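Local coordinates for HD domain protein (Enterococcus faecalis, PDB 4LRL) that probably hydrolyses deoxyribonucleoside triphosphates such as dGTP at a metal-bearing HD-domain site and is allosterically regulated by nucleotides, at residues C[90-103]-C[121-135]. Sequence-based numbering, arbitrary orientation.
With NI (nickel (II) ion), chain N.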
ATOM      1  N   HIS C  90      13.307   0.509  16.232  1.00 29.15           N
ATOM      2  CA  HIS C  90      12.609   1.733  16.622  1.00 28.60           C
ATOM      3  C   HIS C  90      13.586   2.871  16.934  1.00 29.24           C
ATOM      4  O   HIS C  90      13.349   4.018  16.548  1.00 29.93           O
ATOM      5  CB  HIS C  90      11.660   1.497  17.808  1.00 27.67           C
ATOM      6  CG  HIS C  90      11.184   2.766  18.459  1.00 28.06           C
ATOM      7  ND1 HIS C  90      10.356   3.670  17.821  1.00 26.98           N
ATOM      8  CD2 HIS C  90      11.420   3.280  19.690  1.00 27.86           C
ATOM      9  CE1 HIS C  90      10.109   4.687  18.628  1.00 27.39           C
ATOM     10  NE2 HIS C  90      10.746   4.476  19.768  1.00 29.08           N
ATOM     11  N   SER C  91      14.682   2.545  17.616  1.00 29.81           N
ATOM     12  CA  SER C  91      15.696   3.531  17.972  1.00 30.62           C
ATOM     13  C   SER C  91      16.337   4.140  16.722  1.00 30.91           C
ATOM     14  O   SER C  91      16.492   5.362  16.644  1.00 30.99           O
ATOM     15  CB  SER C  91      16.755   2.923  18.893  1.00 31.43           C
ATOM     16  OG  SER C  91      16.194   2.632  20.163  1.00 32.02           O
ATOM     17  N   LEU C  92      16.675   3.300  15.741  1.00 30.35           N
ATOM     18  CA  LEU C  92      17.225   3.809  14.485  1.00 30.81           C
ATOM     19  C   LEU C  92      16.194   4.646  13.744  1.00 30.19           C
ATOM     20  O   LEU C  92      16.551   5.613  13.086  1.00 30.62           O
ATOM     21  CB  LEU C  92      17.740   2.682  13.575  1.00 31.17           C
ATOM     22  CG  LEU C  92      18.858   1.725  14.014  1.00 32.46           C
ATOM     23  CD1 LEU C  92      19.572   1.185  12.793  1.00 35.35           C
ATOM     24  CD2 LEU C  92      19.885   2.330  14.940  1.00 33.09           C
ATOM     25  N   GLY C  93      14.919   4.272  13.865  1.00 29.51           N
ATOM     26  CA  GLY C  93      13.829   5.004  13.226  1.00 28.82           C
ATOM     27  C   GLY C  93      13.722   6.420  13.771  1.00 29.03           C
ATOM     28  O   GLY C  93      13.615   7.393  13.009  1.00 29.64           O
ATOM     29  N   VAL C  94      13.747   6.531  15.094  1.00 28.58           N
ATOM     30  CA  VAL C  94      13.629   7.824  15.767  1.00 28.05           C
ATOM     31  C   VAL C  94      14.810   8.692  15.380  1.00 28.83           C
ATOM     32  O   VAL C  94      14.637   9.854  15.059  1.00 28.75           O
ATOM     33  CB  VAL C  94      13.517   7.654  17.301  1.00 28.27           C
ATOM     34  CG1 VAL C  94      13.441   9.022  18.026  1.00 27.81           C
ATOM     35  CG2 VAL C  94      12.307   6.822  17.620  1.00 25.62           C
ATOM     36  N   TYR C  95      16.005   8.097  15.353  1.00 29.93           N
ATOM     37  CA  TYR C  95      17.201   8.794  14.883  1.00 30.66           C
ATOM     38  C   TYR C  95      17.005   9.306  13.454  1.00 30.77           C
ATOM     39  O   TYR C  95      17.315  10.456  13.151  1.00 31.91           O
ATOM     40  CB  TYR C  95      18.446   7.895  14.959  1.00 31.20           C
ATOM     41  CG  TYR C  95      19.508   8.310  13.951  1.00 32.21           C
ATOM     42  CD1 TYR C  95      20.372   9.370  14.222  1.00 32.30           C
ATOM     43  CD2 TYR C  95      19.609   7.677  12.704  1.00 31.76           C
ATOM     44  CE1 TYR C  95      21.328   9.778  13.292  1.00 32.83           C
ATOM     45  CE2 TYR C  95      20.564   8.087  11.761  1.00 32.36           C
ATOM     46  CZ  TYR C  95      21.420   9.134  12.072  1.00 32.39           C
ATOM     47  OH  TYR C  95      22.369   9.548  11.173  1.00 34.08           O
ATOM     48  N   GLU C  96      16.488   8.446  12.580  1.00 30.39           N
ATOM     49  CA  GLU C  96      16.289   8.814  11.182  1.00 30.79           C
ATOM     50  C   GLU C  96      15.313   9.980  10.971  1.00 30.35           C
ATOM     51  O   GLU C  96      15.608  10.900  10.205  1.00 31.37           O
ATOM     52  CB  GLU C  96      15.866   7.604  10.336  1.00 30.31           C
ATOM     53  CG  GLU C  96      15.616   7.941   8.855  1.00 30.95           C
ATOM     54  CD  GLU C  96      16.851   8.462   8.106  1.00 33.75           C
ATOM     55  OE1 GLU C  96      16.679   8.927   6.957  1.00 35.50           O
ATOM     56  OE2 GLU C  96      17.990   8.393   8.632  1.00 34.16           O
ATOM     57  N   ILE C  97      14.161   9.925  11.635  1.00 29.38           N
ATOM     58  CA  ILE C  97      13.161  10.990  11.535  1.00 29.53           C
ATOM     59  C   ILE C  97      13.766  12.317  12.012  1.00 30.74           C
ATOM     60  O   ILE C  97      13.581  13.348  11.374  1.00 31.81           O
ATOM     61  CB  ILE C  97      11.881  10.651  12.341  1.00 28.64           C
ATOM     62  CG1 ILE C  97      11.182   9.403  11.747  1.00 28.04           C
ATOM     63  CG2 ILE C  97      10.949  11.869  12.427  1.00 27.65           C
ATOM     64  CD1 ILE C  97       9.847   9.035  12.418  1.00 26.40           C
ATOM     65  N   THR C  98      14.511  12.258  13.115  1.00 31.21           N
ATOM     66  CA  THR C  98      15.175  13.413  13.719  1.00 32.39           C
ATOM     67  C   THR C  98      16.210  13.996  12.755  1.00 33.52           C
ATOM     68  O   THR C  98      16.331  15.221  12.628  1.00 34.04           O
ATOM     69  CB  THR C  98      15.858  13.013  15.050  1.00 32.37           C
ATOM     70  OG1 THR C  98      14.867  12.549  15.971  1.00 31.26           O
ATOM     71  CG2 THR C  98      16.567  14.180  15.680  1.00 34.61           C
ATOM     72  N   ARG C  99      16.938  13.116  12.068  1.00 33.49           N
ATOM     73  CA  ARG C  99      17.918  13.556  11.080  1.00 34.30           C
ATOM     74  C   ARG C  99      17.220  14.280   9.931  1.00 34.87           C
ATOM     75  O   ARG C  99      17.687  15.317   9.463  1.00 36.08           O
ATOM     76  CB  ARG C  99      18.753  12.383  10.569  1.00 34.42           C
ATOM     77  CG  ARG C  99      19.865  12.783   9.617  1.00 35.34           C
ATOM     78  CD  ARG C  99      20.351  11.597   8.798  1.00 36.55           C
ATOM     79  NE  ARG C  99      19.364  11.094   7.844  1.00 36.09           N
ATOM     80  CZ  ARG C  99      19.030  11.675   6.686  1.00 37.73           C
ATOM     81  NH1 ARG C  99      19.598  12.818   6.299  1.00 38.23           N
ATOM     82  NH2 ARG C  99      18.115  11.102   5.899  1.00 36.02           N
ATOM     83  N   ARG C 100      16.080  13.752   9.495  1.00 34.44           N
ATOM     84  CA  ARG C 100      15.344  14.390   8.401  1.00 34.82           C
ATOM     85  C   ARG C 100      14.852  15.773   8.806  1.00 35.19           C
ATOM     86  O   ARG C 100      14.918  16.708   8.003  1.00 36.25           O
ATOM     87  CB  ARG C 100      14.207  13.497   7.905  1.00 33.78           C
ATOM     88  CG  ARG C 100      14.731  12.266   7.181  1.00 34.36           C
ATOM     89  CD  ARG C 100      13.655  11.283   6.801  1.00 34.36           C
ATOM     90  NE  ARG C 100      14.267  10.017   6.383  1.00 39.66           N
ATOM     91  CZ  ARG C 100      13.625   8.988   5.824  1.00 39.69           C
ATOM     92  NH1 ARG C 100      14.303   7.896   5.495  1.00 39.15           N
ATOM     93  NH2 ARG C 100      12.316   9.046   5.588  1.00 39.85           N
ATOM     94  N   ILE C 101      14.400  15.899  10.056  1.00 34.49           N
ATOM     95  CA  ILE C 101      13.908  17.179  10.589  1.00 35.32           C
ATOM     96  C   ILE C 101      15.021  18.225  10.695  1.00 36.81           C
ATOM     97  O   ILE C 101      14.837  19.365  10.278  1.00 37.41           O
ATOM     98  CB  ILE C 101      13.188  17.011  11.968  1.00 34.60           C
ATOM     99  CG1 ILE C 101      12.002  16.060  11.813  1.00 33.20           C
ATOM    100  CG2 ILE C 101      12.725  18.367  12.515  1.00 34.16           C
ATOM    101  CD1 ILE C 101      11.284  15.707  13.103  1.00 33.72           C
ATOM    102  N   CYS C 102      16.168  17.818  11.249  1.00 37.61           N
ATOM    103  CA  CYS C 102      17.338  18.676  11.376  1.00 39.80           C
ATOM    104  C   CYS C 102      17.817  19.164  10.015  1.00 41.17           C
ATOM    105  O   CYS C 102      18.208  20.320   9.862  1.00 42.62           O
ATOM    106  CB  CYS C 102      18.467  17.932  12.079  1.00 39.90           C
ATOM    107  SG  CYS C 102      18.197  17.645  13.832  1.00 41.25           S
ATOM    108  N   GLU C 103      17.775  18.266   9.037  1.00 41.35           N
ATOM    109  CA  GLU C 103      18.161  18.557   7.667  1.00 43.04           C
ATOM    110  C   GLU C 103      17.260  19.649   7.078  1.00 43.25           C
ATOM    111  O   GLU C 103      17.750  20.636   6.530  1.00 44.62           O
ATOM    112  CB  GLU C 103      18.092  17.271   6.835  1.00 42.70           C
ATOM    113  CG  GLU C 103      18.714  17.372   5.464  1.00 46.93           C
ATOM    114  CD  GLU C 103      20.237  17.278   5.469  1.00 50.77           C
ATOM    115  OE1 GLU C 103      20.811  16.637   6.374  1.00 51.82           O
ATOM    116  OE2 GLU C 103      20.862  17.836   4.546  1.00 55.27           O
ATOM    117  N   ASP C 121      22.343  24.681  13.796  1.00 49.44           N
ATOM    118  CA  ASP C 121      22.829  23.355  13.415  1.00 48.89           C
ATOM    119  C   ASP C 121      24.007  22.833  14.253  1.00 49.62           C
ATOM    120  O   ASP C 121      24.391  21.663  14.125  1.00 48.75           O
ATOM    121  CB  ASP C 121      23.123  23.268  11.915  1.00 49.11           C
ATOM    122  CG  ASP C 121      22.984  21.848  11.377  1.00 48.78           C
ATOM    123  OD1 ASP C 121      23.865  21.422  10.603  1.00 51.54           O
ATOM    124  OD2 ASP C 121      22.003  21.150  11.726  1.00 45.99           O
ATOM    125  N   ASP C 122      24.558  23.680  15.127  1.00 50.92           N
ATOM    126  CA  ASP C 122      25.489  23.198  16.159  1.00 51.80           C
ATOM    127  C   ASP C 122      24.817  22.180  17.094  1.00 49.85           C
ATOM    128  O   ASP C 122      25.493  21.351  17.701  1.00 49.96           O
ATOM    129  CB  ASP C 122      26.090  24.357  16.972  1.00 53.94           C
ATOM    130  CG  ASP C 122      27.199  25.097  16.221  1.00 57.43           C
ATOM    131  OD1 ASP C 122      27.510  26.255  16.602  1.00 60.16           O
ATOM    132  OD2 ASP C 122      27.761  24.525  15.253  1.00 58.92           O
ATOM    133  N   GLU C 123      23.489  22.242  17.183  1.00 48.30           N
ATOM    134  CA  GLU C 123      22.703  21.327  18.017  1.00 46.39           C
ATOM    135  C   GLU C 123      22.446  19.967  17.374  1.00 44.83           C
ATOM    136  O   GLU C 123      21.928  19.069  18.030  1.00 43.73           O
ATOM    137  CB  GLU C 123      21.362  21.963  18.400  1.00 45.55           C
ATOM    138  CG  GLU C 123      21.458  23.344  19.044  1.00 47.90           C
ATOM    139  CD  GLU C 123      21.722  23.307  20.545  1.00 48.45           C
ATOM    140  OE1 GLU C 123      21.241  24.216  21.247  1.00 48.17           O
ATOM    141  OE2 GLU C 123      22.407  22.379  21.027  1.00 49.67           O
ATOM    142  N   ARG C 124      22.798  19.807  16.101  1.00 45.01           N
ATOM    143  CA  ARG C 124      22.476  18.577  15.378  1.00 43.75           C
ATOM    144  C   ARG C 124      22.971  17.298  16.069  1.00 43.01           C
ATOM    145  O   ARG C 124      22.185  16.365  16.312  1.00 41.83           O
ATOM    146  CB  ARG C 124      22.974  18.617  13.923  1.00 44.46           C
ATOM    147  CG  ARG C 124      22.756  17.283  13.192  1.00 45.06           C
ATOM    148  CD  ARG C 124      23.043  17.340  11.709  1.00 47.34           C
ATOM    149  NE  ARG C 124      22.234  18.351  11.041  1.00 50.48           N
ATOM    150  CZ  ARG C 124      22.041  18.422   9.728  1.00 52.06           C
ATOM    151  NH1 ARG C 124      21.298  19.396   9.231  1.00 53.34           N
ATOM    152  NH2 ARG C 124      22.578  17.526   8.913  1.00 52.97           N
ATOM    153  N   LEU C 125      24.266  17.256  16.378  1.00 43.69           N
ATOM    154  CA  LEU C 125      24.884  16.035  16.899  1.00 43.33           C
ATOM    155  C   LEU C 125      24.294  15.572  18.231  1.00 42.13           C
ATOM    156  O   LEU C 125      23.994  14.395  18.390  1.00 41.29           O
ATOM    157  CB  LEU C 125      26.406  16.164  16.984  1.00 45.02           C
ATOM    158  CG  LEU C 125      27.152  14.936  17.522  1.00 45.74           C
ATOM    159  CD1 LEU C 125      26.786  13.633  16.766  1.00 43.75           C
ATOM    160  CD2 LEU C 125      28.654  15.186  17.505  1.00 47.38           C
ATOM    161  N   ILE C 126      24.119  16.497  19.170  1.00 42.37           N
ATOM    162  CA  ILE C 126      23.472  16.186  20.443  1.00 41.95           C
ATOM    163  C   ILE C 126      22.020  15.720  20.262  1.00 39.91           C
ATOM    164  O   ILE C 126      21.539  14.861  21.005  1.00 38.97           O
ATOM    165  CB  ILE C 126      23.550  17.381  21.454  1.00 43.32           C
ATOM    166  CG1 ILE C 126      23.003  16.958  22.825  1.00 43.69           C
ATOM    167  CG2 ILE C 126      22.820  18.610  20.926  1.00 43.45           C
ATOM    168  CD1 ILE C 126      22.985  18.062  23.869  1.00 46.19           C
ATOM    169  N   THR C 127      21.332  16.286  19.273  1.00 39.13           N
ATOM    170  CA  THR C 127      19.946  15.938  19.014  1.00 37.80           C
ATOM    171  C   THR C 127      19.853  14.520  18.427  1.00 37.09           C
ATOM    172  O   THR C 127      18.950  13.752  18.788  1.00 35.74           O
ATOM    173  CB  THR C 127      19.256  16.971  18.101  1.00 37.68           C
ATOM    174  OG1 THR C 127      19.455  18.295  18.623  1.00 39.90           O
ATOM    175  CG2 THR C 127      17.764  16.709  18.017  1.00 36.14           C
ATOM    176  N   LEU C 128      20.793  14.178  17.544  1.00 37.48           N
ATOM    177  CA  LEU C 128      20.841  12.848  16.944  1.00 36.83           C
ATOM    178  C   LEU C 128      21.197  11.805  17.993  1.00 37.00           C
ATOM    179  O   LEU C 128      20.618  10.716  18.025  1.00 36.10           O
ATOM    180  CB  LEU C 128      21.830  12.808  15.775  1.00 37.39           C
ATOM    181  CG  LEU C 128      21.463  13.650  14.556  1.00 37.62           C
ATOM    182  CD1 LEU C 128      22.563  13.641  13.492  1.00 37.52           C
ATOM    183  CD2 LEU C 128      20.138  13.180  13.987  1.00 36.73           C
ATOM    184  N   CYS C 129      22.139  12.155  18.865  1.00 38.47           N
ATOM    185  CA  CYS C 129      22.530  11.263  19.949  1.00 38.99           C
ATOM    186  C   CYS C 129      21.352  10.977  20.878  1.00 37.80           C
ATOM    187  O   CYS C 129      21.026   9.817  21.127  1.00 37.32           O
ATOM    188  CB  CYS C 129      23.727  11.830  20.710  1.00 40.36           C
ATOM    189  SG  CYS C 129      25.251  11.739  19.755  1.00 42.92           S
ATOM    190  N   ALA C 130      20.697  12.031  21.357  1.00 37.88           N
ATOM    191  CA  ALA C 130      19.498  11.869  22.194  1.00 37.32           C
ATOM    192  C   ALA C 130      18.390  11.063  21.513  1.00 36.07           C
ATOM    193  O   ALA C 130      17.714  10.276  22.171  1.00 35.78           O
ATOM    194  CB  ALA C 130      18.978  13.193  22.660  1.00 37.43           C
ATOM    195  N   ALA C 131      18.218  11.248  20.205  1.00 35.72           N
ATOM    196  CA  ALA C 131      17.223  10.488  19.447  1.00 34.86           C
ATOM    197  C   ALA C 131      17.550   8.993  19.409  1.00 34.86           C
ATOM    198  O   ALA C 131      16.682   8.153  19.618  1.00 34.43           O
ATOM    199  CB  ALA C 131      17.107  11.028  18.046  1.00 34.90           C
ATOM    200  N   LEU C 132      18.812   8.669  19.154  1.00 35.60           N
ATOM    201  CA  LEU C 132      19.240   7.287  19.097  1.00 35.51           C
ATOM    202  C   LEU C 132      19.146   6.583  20.459  1.00 35.70           C
ATOM    203  O   LEU C 132      18.782   5.397  20.546  1.00 35.16           O
ATOM    204  CB  LEU C 132      20.661   7.208  18.547  1.00 36.57           C
ATOM    205  CG  LEU C 132      21.178   5.795  18.273  1.00 37.39           C
ATOM    206  CD1 LEU C 132      20.284   5.088  17.231  1.00 36.52           C
ATOM    207  CD2 LEU C 132      22.623   5.853  17.831  1.00 37.16           C
ATOM    208  N   LEU C 133      19.467   7.320  21.516  1.00 36.35           N
ATOM    209  CA  LEU C 133      19.629   6.729  22.841  1.00 36.50           C
ATOM    210  C   LEU C 133      18.390   6.845  23.713  1.00 36.42           C
ATOM    211  O   LEU C 133      18.411   6.381  24.857  1.00 37.39           O
ATOM    212  CB  LEU C 133      20.819   7.375  23.561  1.00 37.56           C
ATOM    213  CG  LEU C 133      22.210   7.200  22.951  1.00 37.57           C
ATOM    214  CD1 LEU C 133      23.186   8.129  23.645  1.00 36.61           C
ATOM    215  CD2 LEU C 133      22.667   5.740  23.028  1.00 35.50           C
ATOM    216  N   HIS C 134      17.316   7.440  23.187  1.00 35.60           N
ATOM    217  CA  HIS C 134      16.152   7.801  24.025  1.00 36.35           C
ATOM    218  C   HIS C 134      15.543   6.627  24.813  1.00 35.69           C
ATOM    219  O   HIS C 134      14.990   6.821  25.878  1.00 36.15           O
ATOM    220  CB  HIS C 134      15.073   8.556  23.217  1.00 35.65           C
ATOM    221  CG  HIS C 134      14.223   7.667  22.353  1.00 37.26           C
ATOM    222  ND1 HIS C 134      14.721   6.977  21.263  1.00 37.47           N
ATOM    223  CD2 HIS C 134      12.905   7.355  22.423  1.00 37.78           C
ATOM    224  CE1 HIS C 134      13.749   6.277  20.705  1.00 37.13           C
ATOM    225  NE2 HIS C 134      12.637   6.485  21.390  1.00 37.24           N
ATOM    226  N   ASP C 135      15.673   5.417  24.289  1.00 35.38           N
ATOM    227  CA  ASP C 135      15.028   4.239  24.869  1.00 35.29           C
ATOM    228  C   ASP C 135      16.036   3.208  25.356  1.00 35.98           C
ATOM    229  O   ASP C 135      15.661   2.068  25.640  1.00 36.54           O
ATOM    230  CB  ASP C 135      14.126   3.575  23.829  1.00 34.10           C
ATOM    231  CG  ASP C 135      12.772   4.246  23.701  1.00 34.43           C
ATOM    232  OD1 ASP C 135      12.357   5.024  24.600  1.00 33.98           O
ATOM    233  OD2 ASP C 135      12.111   3.983  22.676  1.00 35.32           O
TER
HETATM  234 NI    NI N 501      10.714   5.444  21.713  1.00 46.05          NI
HETATM  235  O   HOH W   1      17.037   4.319  22.149  1.00 35.77           O
HETATM  236  O   HOH W   2       9.757   5.794  23.596  1.00 39.79           O
HETATM  237  O   HOH W   3       9.076   3.719  22.140  1.00 40.16           O
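Helices 90-103 and 124-133 run antiparallel at 154°, their axes approaching to 7.6 Å, and draw closest where Tyr95 faces Ala131, with CA atoms 4.9 Å apart. The small side chain of Ala131 is consistent with this close approach: its CB sits 3.4 Å from Thr98 OG1, whose hydroxyl donates a hydrogen bond back to Val94 O. Thr98 CG2 meets Thr127 CG2. Leu128 CD2 lies 3.7 Å from Tyr95 CE1 and also packs on Arg99, while the Leu132 and Leu92 side chains lie side by side, meeting through CD1 and CD2.

At the His134-Asp135 turn the interface becomes the metal site. His90, His134 and Asp135 belong, with Asp207 of helix 206-219, to the H...HD...D signature of the HD domain. His90 NE2, His134 NE2 and Asp135 OD2 each bind nickel at 2.2 Å, with Asp207 as fourth protein ligand alongside two waters. Asp135 OD2 comes in at the edge of the His90 ring, carboxylate and imidazole 28° from coplanar. With chi1 at 78°, His134 CG is wedged between backbone N and carbonyl carbon, a setting in which ND1 donates to Ala131 O at 2.8 Å while NE2 faces the metal. Val94 CG1 sits over one face of this ring, toward the rim, in a CH-pi contact, and Asp135 CG lies over the other. His90 ND1 is hydrogen-bonded to Asp210 OD1, which would help fix the ring's rotation. A water donates to Ser91 OG and Leu132 O and accepts from Asp135 N; Ser91 OG also hydrogen-bonds to Arg87 O.

At the far end Arg124 NH2 reaches Glu103 OE1 in a weak, salt-bridging hydrogen bond of 3.2 Å, and its NE pairs with the syn lone pair of Asp121 OD2, so Arg124 is shared between two carboxylates, of which Glu103 also pairs with Arg107.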